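Local coordinates for protein terminal oxygenase component of carbazole (Janthinobacterium sp., PDB 7BUG) that forms the terminal oxygenase of carbazole 1,9a-dioxygenase, a Rieske non-heme iron enzyme that adds dioxygen to the angular and adjacent positions of carbazole, at residues 95-104 with 115-123; 17-25 with 169-177. All coordinates share one frame; numbering follows the deposited sequence.

Contact 1 lies far out in the Rieske [2Fe-2S] domain and contact 2 near the middle of the subunit, their centres about 33 Å apart and their nearest atoms about 12 Å apart, and they do not touch. Contact 1 joins the turn after strand 95-98 to the loop between strands 104-107 and 123-129. Contact 2 brings the end of helix 16-20 onto helix 171-179, so the chain passes through contact 1 between the two halves of contact 2. Contact 2 thereby holds the N-terminal part of the chain against the catalytic domain. In the trimer, both contacts meet neighbouring subunits: contact 1 beside the cluster, contact 2 through Glu176.

Contact 1 (95-104 with 115-123); sequences WTYRWEDGVL and QIGRQKLKT. With MG (magnesium ion), chain F; FES (Fe2/s2 (inorganic) cluster), chain D.
Leu121 lays its CD2 methyl over the centre of the Tyr97 ring, 3.8 Å from the ring centroid and 8° off the normal, a CH-pi contact. With CG anti to the backbone N (chi1 -178°), the branch reaches out across the ring, while CB meets ring atom CD1 of Tyr97 at 3.7 Å. Tyr97 OH is taken up by Leu70 N, in the cluster-binding loop of the Rieske domain. Beside this pair the backbones are joined by Leu121 N to Gly102 O (2.8 Å) and Leu104 N to Gln119 O (2.9 Å), around a single bridge between Val103 and Lys120. Gly117 N, inside the type II turn from Gln115 to Arg118, bonds to Leu104 O at 2.8 Å, while the CD2 methyl of Leu104 packs on CB of Gln115 and CB of Gln119. The two glutamines are tied by NE2 of Gln119 to OE1 of Gln115. Asp101 shapes the turn: Arg98 grips its carboxylate side-on with NE and NH2, and OD1 also accepts from Val103 N in an Asx turn. Further out, Glu100 O binds a magnesium ion at 2.1 Å, five waters completing its shell, and Trp95 CD1 lies 3.3 Å from cluster sulfur S1.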
loop_
_atom_site.group_PDB
_atom_site.type_symbol
_atom_site.label_atom_id
_atom_site.label_comp_id
_atom_site.label_asym_id
_atom_site.label_seq_id
_atom_site.Cartn_x
_atom_site.Cartn_y
_atom_site.Cartn_z
ATOM N N TRP A 95 0.109 5.767 -33.199
ATOM C CA TRP A 95 0.591 7.161 -33.257
ATOM C C TRP A 95 2.108 7.140 -33.298
ATOM O O TRP A 95 2.789 6.506 -32.491
ATOM C CB TRP A 95 0.084 8.013 -32.097
ATOM C CG TRP A 95 -1.376 8.277 -32.103
ATOM C CD1 TRP A 95 -2.396 7.486 -32.546
ATOM C CD2 TRP A 95 -1.977 9.456 -31.564
ATOM N NE1 TRP A 95 -3.599 8.114 -32.347
ATOM C CE2 TRP A 95 -3.369 9.308 -31.727
ATOM C CE3 TRP A 95 -1.464 10.584 -30.920
ATOM C CZ2 TRP A 95 -4.261 10.274 -31.256
ATOM C CZ3 TRP A 95 -2.358 11.560 -30.502
ATOM C CH2 TRP A 95 -3.729 11.391 -30.679
ATOM N N THR A 96 2.704 7.817 -34.286
ATOM C CA THR A 96 4.140 7.758 -34.565
ATOM C C THR A 96 4.771 9.136 -34.365
ATOM O O THR A 96 4.284 10.136 -34.959
ATOM C CB THR A 96 4.343 7.258 -35.995
ATOM O OG1 THR A 96 3.783 5.940 -36.049
ATOM C CG2 THR A 96 5.808 7.218 -36.371
ATOM N N TYR A 97 5.856 9.165 -33.594
ATOM C CA TYR A 97 6.530 10.400 -33.156
ATOM C C TYR A 97 7.971 10.425 -33.660
ATOM O O TYR A 97 8.665 9.418 -33.677
ATOM C CB TYR A 97 6.510 10.487 -31.639
ATOM C CG TYR A 97 5.126 10.348 -31.044
ATOM C CD1 TYR A 97 4.336 11.470 -30.851
ATOM C CD2 TYR A 97 4.674 9.134 -30.561
ATOM C CE1 TYR A 97 3.103 11.385 -30.241
ATOM C CE2 TYR A 97 3.429 9.024 -29.969
ATOM C CZ TYR A 97 2.647 10.157 -29.796
ATOM O OH TYR A 97 1.460 10.002 -29.118
ATOM N N ARG A 98 8.415 11.608 -34.059
ATOM C CA ARG A 98 9.852 11.821 -34.340
ATOM C C ARG A 98 10.627 11.954 -33.037
ATOM O O ARG A 98 10.253 12.775 -32.214
ATOM C CB ARG A 98 10.019 13.054 -35.219
ATOM C CG ARG A 98 9.342 12.899 -36.571
ATOM C CD ARG A 98 9.965 13.925 -37.504
ATOM N NE ARG A 98 9.535 15.241 -37.156
ATOM C CZ ARG A 98 8.718 16.012 -37.879
ATOM N NH1 ARG A 98 8.188 15.568 -39.015
ATOM N NH2 ARG A 98 8.435 17.235 -37.464
ATOM N N TRP A 99 11.731 11.234 -32.885
ATOM C CA TRP A 99 12.634 11.422 -31.741
ATOM C C TRP A 99 13.138 12.861 -31.712
ATOM O O TRP A 99 13.378 13.376 -30.628
ATOM C CB TRP A 99 13.780 10.423 -31.807
ATOM C CG TRP A 99 13.385 9.015 -31.530
ATOM C CD1 TRP A 99 13.097 8.010 -32.418
ATOM C CD2 TRP A 99 13.233 8.446 -30.205
ATOM N NE1 TRP A 99 12.795 6.862 -31.741
ATOM C CE2 TRP A 99 12.903 7.093 -30.385
ATOM C CE3 TRP A 99 13.403 8.928 -28.907
ATOM C CZ2 TRP A 99 12.636 6.231 -29.317
ATOM C CZ3 TRP A 99 13.187 8.059 -27.846
ATOM C CH2 TRP A 99 12.888 6.716 -28.050
ATOM N N GLU A 100 13.438 13.472 -32.866
ATOM C CA GLU A 100 14.209 14.742 -32.849
ATOM C C GLU A 100 13.369 15.886 -32.286
ATOM O O GLU A 100 13.960 16.767 -31.624
ATOM C CB GLU A 100 14.673 15.073 -34.279
ATOM C CG GLU A 100 15.655 16.214 -34.299
ATOM C CD GLU A 100 14.984 17.563 -34.338
ATOM O OE1 GLU A 100 13.878 17.651 -34.960
ATOM O OE2 GLU A 100 15.573 18.522 -33.781
ATOM N N ASP A 101 12.048 15.929 -32.487
ATOM C CA ASP A 101 11.245 17.075 -32.037
ATOM C C ASP A 101 9.912 16.666 -31.397
ATOM O O ASP A 101 9.121 17.567 -31.016
ATOM C CB ASP A 101 10.964 18.043 -33.183
ATOM C CG ASP A 101 10.330 17.420 -34.397
ATOM O OD1 ASP A 101 9.782 16.301 -34.321
ATOM O OD2 ASP A 101 10.336 18.115 -35.454
ATOM N N GLY A 102 9.660 15.374 -31.295
ATOM C CA GLY A 102 8.429 14.807 -30.702
ATOM C C GLY A 102 7.178 14.970 -31.535
ATOM O O GLY A 102 6.083 14.628 -31.094
ATOM N N VAL A 103 7.289 15.470 -32.755
ATOM C CA VAL A 103 6.086 15.752 -33.565
ATOM C C VAL A 103 5.419 14.449 -33.958
ATOM O O VAL A 103 6.115 13.429 -34.310
ATOM C CB VAL A 103 6.457 16.596 -34.802
ATOM C CG1 VAL A 103 5.304 16.668 -35.789
ATOM C CG2 VAL A 103 6.916 17.986 -34.378
ATOM N N LEU A 104 4.115 14.461 -33.797
ATOM C CA LEU A 104 3.238 13.382 -34.295
ATOM C C LEU A 104 3.260 13.457 -35.823
ATOM O O LEU A 104 2.540 14.315 -36.379
ATOM C CB LEU A 104 1.841 13.568 -33.735
ATOM C CG LEU A 104 0.822 12.515 -34.109
ATOM C CD1 LEU A 104 1.195 11.100 -33.681
ATOM C CD2 LEU A 104 -0.540 12.905 -33.575
ATOM N N GLN A 115 -5.124 14.881 -36.508
ATOM C CA GLN A 115 -4.091 15.070 -35.449
ATOM C C GLN A 115 -2.662 15.118 -36.037
ATOM O O GLN A 115 -1.770 15.675 -35.379
ATOM C CB GLN A 115 -4.212 13.983 -34.378
ATOM C CG GLN A 115 -5.504 13.944 -33.590
ATOM C CD GLN A 115 -5.718 15.153 -32.703
ATOM O OE1 GLN A 115 -4.927 16.088 -32.687
ATOM N NE2 GLN A 115 -6.792 15.137 -31.933
ATOM N N ILE A 116 -2.421 14.493 -37.182
ATOM C CA ILE A 116 -1.076 14.362 -37.777
ATOM C C ILE A 116 -0.509 15.754 -38.049
ATOM O O ILE A 116 -1.190 16.565 -38.673
ATOM C CB ILE A 116 -1.124 13.483 -39.033
ATOM C CG1 ILE A 116 -1.531 12.061 -38.670
ATOM C CG2 ILE A 116 0.210 13.534 -39.760
ATOM C CD1 ILE A 116 -2.010 11.274 -39.848
ATOM N N GLY A 117 0.711 15.975 -37.615
ATOM C CA GLY A 117 1.400 17.270 -37.710
ATOM C C GLY A 117 0.892 18.355 -36.786
ATOM O O GLY A 117 1.437 19.477 -36.896
ATOM N N ARG A 118 -0.074 18.102 -35.886
ATOM C CA ARG A 118 -0.758 19.133 -35.087
ATOM C C ARG A 118 -0.602 18.852 -33.575
ATOM O O ARG A 118 -1.284 19.478 -32.761
ATOM C CB ARG A 118 -2.240 19.176 -35.451
ATOM C CG ARG A 118 -2.527 19.706 -36.857
ATOM C CD ARG A 118 -3.958 20.213 -36.914
ATOM N NE ARG A 118 -4.193 20.846 -38.206
ATOM C CZ ARG A 118 -4.532 20.222 -39.335
ATOM N NH1 ARG A 118 -4.719 18.909 -39.386
ATOM N NH2 ARG A 118 -4.694 20.942 -40.436
ATOM N N GLN A 119 0.197 17.848 -33.237
ATOM C CA GLN A 119 0.488 17.464 -31.835
ATOM C C GLN A 119 1.989 17.163 -31.735
ATOM O O GLN A 119 2.666 16.785 -32.732
ATOM C CB GLN A 119 -0.311 16.235 -31.389
ATOM C CG GLN A 119 -1.825 16.374 -31.458
ATOM C CD GLN A 119 -2.458 17.344 -30.498
ATOM O OE1 GLN A 119 -1.814 17.884 -29.584
ATOM N NE2 GLN A 119 -3.738 17.580 -30.699
ATOM N N LYS A 120 2.514 17.353 -30.533
ATOM C CA LYS A 120 3.941 17.143 -30.196
ATOM C C LYS A 120 4.039 16.452 -28.830
ATOM O O LYS A 120 3.466 16.989 -27.906
ATOM C CB LYS A 120 4.611 18.517 -30.181
ATOM C CG LYS A 120 6.111 18.507 -29.985
ATOM C CD LYS A 120 6.679 19.907 -29.870
ATOM C CE LYS A 120 6.224 20.829 -30.976
ATOM N NZ LYS A 120 7.019 22.088 -31.000
ATOM N N LEU A 121 4.773 15.372 -28.725
ATOM C CA LEU A 121 5.128 14.730 -27.465
ATOM C C LEU A 121 6.299 15.487 -26.868
ATOM O O LEU A 121 7.243 15.882 -27.594
ATOM C CB LEU A 121 5.479 13.278 -27.814
ATOM C CG LEU A 121 5.841 12.323 -26.700
ATOM C CD1 LEU A 121 4.817 12.310 -25.593
ATOM C CD2 LEU A 121 5.996 10.918 -27.294
ATOM N N LYS A 122 6.295 15.679 -25.560
ATOM C CA LYS A 122 7.384 16.389 -24.871
ATOM C C LYS A 122 8.715 15.701 -25.115
ATOM O O LYS A 122 8.782 14.429 -25.089
ATOM C CB LYS A 122 7.047 16.461 -23.379
ATOM C CG LYS A 122 8.088 17.191 -22.572
ATOM C CD LYS A 122 8.081 18.673 -22.831
ATOM C CE LYS A 122 8.679 19.486 -21.705
ATOM N NZ LYS A 122 8.858 20.899 -22.097
ATOM N N THR A 123 9.735 16.491 -25.430
ATOM C CA THR A 123 11.113 16.012 -25.536
ATOM C C THR A 123 11.896 16.777 -24.487
ATOM O O THR A 123 11.458 17.878 -24.013
ATOM C CB THR A 123 11.708 16.217 -26.938
ATOM O OG1 THR A 123 11.733 17.632 -27.150
ATOM C CG2 THR A 123 10.921 15.483 -27.996
HETATM MG MG MG F . 15.020 17.360 -29.921
HETATM FE FE1 FES D . -0.677 5.367 -28.148
HETATM FE FE2 FES D . -3.296 5.124 -28.782
HETATM S S1 FES D . -1.560 5.364 -30.177
HETATM S S2 FES D . -2.393 5.077 -26.729
HETATM O O HOH W 1 14.331 15.472 -29.084
HETATM O O HOH W 2 15.527 19.064 -31.107
HETATM O O HOH W 3 8.599 17.948 -28.382
HETATM O O HOH W 4 13.205 18.324 -29.390
HETATM O O HOH W 5 16.771 16.413 -30.445
HETATM O O HOH W 6 15.819 17.883 -28.089
#

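Contact 2 (17-25 with 169-177); sequences PYVDAKLGF and SNWRLAVEN
An N-capped helix start, at the first turn of helix 171-179, receives the C-terminal end of helix 16-20 and the turn after it. Asn170 is the N-cap: its OD1 accepts from Arg172 N and, from the opposite face of the amide, from Arg172 NE, while its ND2 donates to Lys22 O at 2.9 Å, on a carbonyl lone pair. Arg172, thus steadied at NE, turns NH1 to two carbonyls near its guanidinium plane, Tyr18 O at 2.9 Å and Val19 O at 2.8 Å, the latter approached from above the carbonyl plane. A bend at chi3 (-60°) turns the guanidinium so that its edge faces these carbonyls and one face lies over CA of Lys22; NH2 donates to a water. The aliphatic part of Arg172 runs over the Tyr18 ring, CD lying 4.1 Å from its centroid. An alanine here is likely to leave the carbonyls of Tyr18 and Val19 without this donor and to strip the aliphatic cover from one face of the tyrosine ring. Tyr18 OH donates to Glu176 OE2 at 2.6 Å, on the anti side of the carboxylate. Glu176 OE1 forms salt bridges with Arg366 and with Arg72 of a neighbouring subunit. Trp171 NE1 points in its ring plane at Ala21 O, 3.0 Å away, and its six-membered ring makes an offset edge-to-face pair with Phe25, planes at 76°, CH2 of Trp171 lying 3.6 Å from Phe25 CE2. Side-chain donors at the start of helix 171-179 thus take up carbonyls from helix 16-20 and the turn beyond it, around an Asn N-cap on the helix that leads toward the iron ligand His183 in the Bet v 1-like catalytic domain.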
loop_
_atom_site.group_PDB
_atom_site.type_symbol
_atom_site.label_atom_id
_atom_site.label_comp_id
_atom_site.label_asym_id
_atom_site.label_seq_id
_atom_site.Cartn_x
_atom_site.Cartn_y
_atom_site.Cartn_z
ATOM N N PRO A 17 11.335 26.631 0.204
ATOM C CA PRO A 17 11.290 26.068 -1.156
ATOM C C PRO A 17 11.979 24.695 -1.210
ATOM O O PRO A 17 11.488 23.808 -1.873
ATOM C CB PRO A 17 12.018 27.100 -2.016
ATOM C CG PRO A 17 11.788 28.418 -1.237
ATOM C CD PRO A 17 11.936 27.984 0.212
ATOM N N TYR A 18 13.056 24.560 -0.474
ATOM C CA TYR A 18 13.794 23.253 -0.386
ATOM C C TYR A 18 12.888 22.188 0.211
ATOM O O TYR A 18 12.880 21.053 -0.292
ATOM C CB TYR A 18 15.037 23.434 0.452
ATOM C CG TYR A 18 15.821 22.166 0.666
ATOM C CD1 TYR A 18 16.588 21.623 -0.330
ATOM C CD2 TYR A 18 15.748 21.512 1.868
ATOM C CE1 TYR A 18 17.338 20.470 -0.090
ATOM C CE2 TYR A 18 16.486 20.381 2.130
ATOM C CZ TYR A 18 17.306 19.867 1.161
ATOM O OH TYR A 18 18.147 18.811 1.399
ATOM N N VAL A 19 12.171 22.508 1.300
ATOM C CA VAL A 19 11.222 21.545 1.923
ATOM C C VAL A 19 10.079 21.235 0.958
ATOM O O VAL A 19 9.573 20.091 0.932
ATOM C CB VAL A 19 10.726 22.073 3.281
ATOM C CG1 VAL A 19 9.623 21.191 3.789
ATOM C CG2 VAL A 19 11.884 22.160 4.234
ATOM N N ASP A 20 9.680 22.179 0.103
ATOM C CA ASP A 20 8.617 21.899 -0.865
ATOM C C ASP A 20 9.123 20.975 -1.987
ATOM O O ASP A 20 8.281 20.346 -2.701
ATOM C CB ASP A 20 8.116 23.206 -1.476
ATOM C CG ASP A 20 6.750 23.090 -2.071
ATOM O OD1 ASP A 20 5.946 22.334 -1.518
ATOM O OD2 ASP A 20 6.490 23.861 -3.020
ATOM N N ALA A 21 10.429 20.917 -2.205
ATOM C CA ALA A 21 11.009 20.287 -3.418
ATOM C C ALA A 21 11.145 18.758 -3.283
ATOM O O ALA A 21 12.200 18.195 -3.576
ATOM C CB ALA A 21 12.263 20.990 -3.835
ATOM N N LYS A 22 10.048 18.091 -2.920
ATOM C CA LYS A 22 9.970 16.637 -2.707
ATOM C C LYS A 22 10.326 15.872 -3.986
ATOM O O LYS A 22 10.952 14.783 -3.895
ATOM C CB LYS A 22 8.566 16.304 -2.186
ATOM C CG LYS A 22 8.359 14.848 -1.837
ATOM C CD LYS A 22 6.964 14.631 -1.319
ATOM C CE LYS A 22 6.714 15.457 -0.079
ATOM N NZ LYS A 22 5.856 14.689 0.853
ATOM N N LEU A 23 9.991 16.418 -5.161
ATOM C CA LEU A 23 10.283 15.780 -6.471
ATOM C C LEU A 23 11.554 16.321 -7.121
ATOM O O LEU A 23 11.845 15.904 -8.269
ATOM C CB LEU A 23 9.096 16.013 -7.417
ATOM C CG LEU A 23 7.894 15.127 -7.197
ATOM C CD1 LEU A 23 6.715 15.653 -8.010
ATOM C CD2 LEU A 23 8.204 13.667 -7.561
ATOM N N GLY A 24 12.318 17.179 -6.458
ATOM C CA GLY A 24 13.513 17.797 -7.022
ATOM C C GLY A 24 13.227 19.107 -7.731
ATOM O O GLY A 24 12.076 19.577 -7.783
ATOM N N PHE A 25 14.254 19.629 -8.346
ATOM C CA PHE A 25 14.244 20.947 -9.017
ATOM C C PHE A 25 14.157 20.732 -10.513
ATOM O O PHE A 25 15.045 20.106 -11.137
ATOM C CB PHE A 25 15.482 21.743 -8.614
ATOM C CG PHE A 25 15.515 22.030 -7.137
ATOM C CD1 PHE A 25 14.470 22.701 -6.498
ATOM C CD2 PHE A 25 16.653 21.718 -6.413
ATOM C CE1 PHE A 25 14.576 23.037 -5.149
ATOM C CE2 PHE A 25 16.746 22.082 -5.073
ATOM C CZ PHE A 25 15.688 22.692 -4.430
ATOM N N SER A 169 15.246 6.227 -0.845
ATOM C CA SER A 169 15.039 7.377 0.040
ATOM C C SER A 169 14.795 8.572 -0.857
ATOM O O SER A 169 15.220 8.582 -2.042
ATOM C CB SER A 169 16.153 7.664 0.978
ATOM O OG SER A 169 17.194 8.441 0.366
ATOM N N ASN A 170 14.128 9.559 -0.307
ATOM C CA ASN A 170 14.041 10.857 -1.008
ATOM C C ASN A 170 15.457 11.363 -1.275
ATOM O O ASN A 170 16.364 11.212 -0.437
ATOM C CB ASN A 170 13.223 11.843 -0.173
ATOM C CG ASN A 170 13.037 13.184 -0.820
ATOM O OD1 ASN A 170 13.838 14.096 -0.613
ATOM N ND2 ASN A 170 12.043 13.238 -1.674
ATOM N N TRP A 171 15.634 12.073 -2.382
ATOM C CA TRP A 171 16.925 12.610 -2.815
ATOM C C TRP A 171 17.531 13.528 -1.757
ATOM O O TRP A 171 18.754 13.584 -1.690
ATOM C CB TRP A 171 16.788 13.344 -4.186
ATOM C CG TRP A 171 16.028 14.636 -4.107
ATOM C CD1 TRP A 171 14.690 14.836 -4.002
ATOM C CD2 TRP A 171 16.617 15.947 -4.104
ATOM N NE1 TRP A 171 14.406 16.193 -3.935
ATOM C CE2 TRP A 171 15.575 16.886 -4.002
ATOM C CE3 TRP A 171 17.936 16.375 -4.199
ATOM C CZ2 TRP A 171 15.825 18.272 -4.011
ATOM C CZ3 TRP A 171 18.196 17.728 -4.160
ATOM C CH2 TRP A 171 17.145 18.650 -4.068
ATOM N N ARG A 172 16.745 14.322 -1.049
ATOM C CA ARG A 172 17.327 15.303 -0.100
ATOM C C ARG A 172 17.980 14.603 1.090
ATOM O O ARG A 172 18.982 15.113 1.629
ATOM C CB ARG A 172 16.220 16.229 0.369
ATOM C CG ARG A 172 15.720 17.080 -0.797
ATOM C CD ARG A 172 14.426 17.793 -0.435
ATOM N NE ARG A 172 13.355 16.859 -0.100
ATOM C CZ ARG A 172 12.165 17.172 0.328
ATOM N NH1 ARG A 172 11.834 18.450 0.502
ATOM N NH2 ARG A 172 11.311 16.226 0.635
ATOM N N LEU A 173 17.427 13.472 1.487
ATOM C CA LEU A 173 18.060 12.723 2.614
ATOM C C LEU A 173 19.444 12.237 2.164
ATOM O O LEU A 173 20.380 12.282 2.937
ATOM C CB LEU A 173 17.122 11.570 2.986
ATOM C CG LEU A 173 15.734 11.987 3.467
ATOM C CD1 LEU A 173 14.913 10.751 3.848
ATOM C CD2 LEU A 173 15.832 12.991 4.603
ATOM N N ALA A 174 19.601 11.899 0.881
ATOM C CA ALA A 174 20.871 11.474 0.282
ATOM C C ALA A 174 21.860 12.653 0.215
ATOM O O ALA A 174 23.022 12.540 0.618
ATOM C CB ALA A 174 20.603 10.914 -1.108
ATOM N N VAL A 175 21.392 13.821 -0.277
ATOM C CA VAL A 175 22.258 15.018 -0.373
ATOM C C VAL A 175 22.784 15.356 1.011
ATOM O O VAL A 175 24.001 15.624 1.174
ATOM C CB VAL A 175 21.493 16.223 -0.931
ATOM C CG1 VAL A 175 22.343 17.486 -0.829
ATOM C CG2 VAL A 175 21.123 15.983 -2.377
ATOM N N GLU A 176 21.898 15.366 2.004
ATOM C CA GLU A 176 22.275 15.850 3.352
ATOM C C GLU A 176 23.241 14.859 3.969
ATOM O O GLU A 176 24.243 15.333 4.525
ATOM C CB GLU A 176 21.052 16.154 4.182
ATOM C CG GLU A 176 20.285 17.306 3.588
ATOM C CD GLU A 176 19.159 17.830 4.455
ATOM O OE1 GLU A 176 19.066 17.414 5.689
ATOM O OE2 GLU A 176 18.397 18.666 3.969
ATOM N N ASN A 177 22.997 13.571 3.781
ATOM C CA ASN A 177 23.921 12.508 4.247
ATOM C C ASN A 177 25.296 12.717 3.597
ATOM O O ASN A 177 26.311 12.534 4.286
ATOM C CB ASN A 177 23.360 11.141 3.921
ATOM C CG ASN A 177 24.399 10.036 3.989
ATOM O OD1 ASN A 177 24.848 9.704 5.075
ATOM N ND2 ASN A 177 24.654 9.410 2.846
HETATM O O HOH W 7 8.991 17.416 1.561
#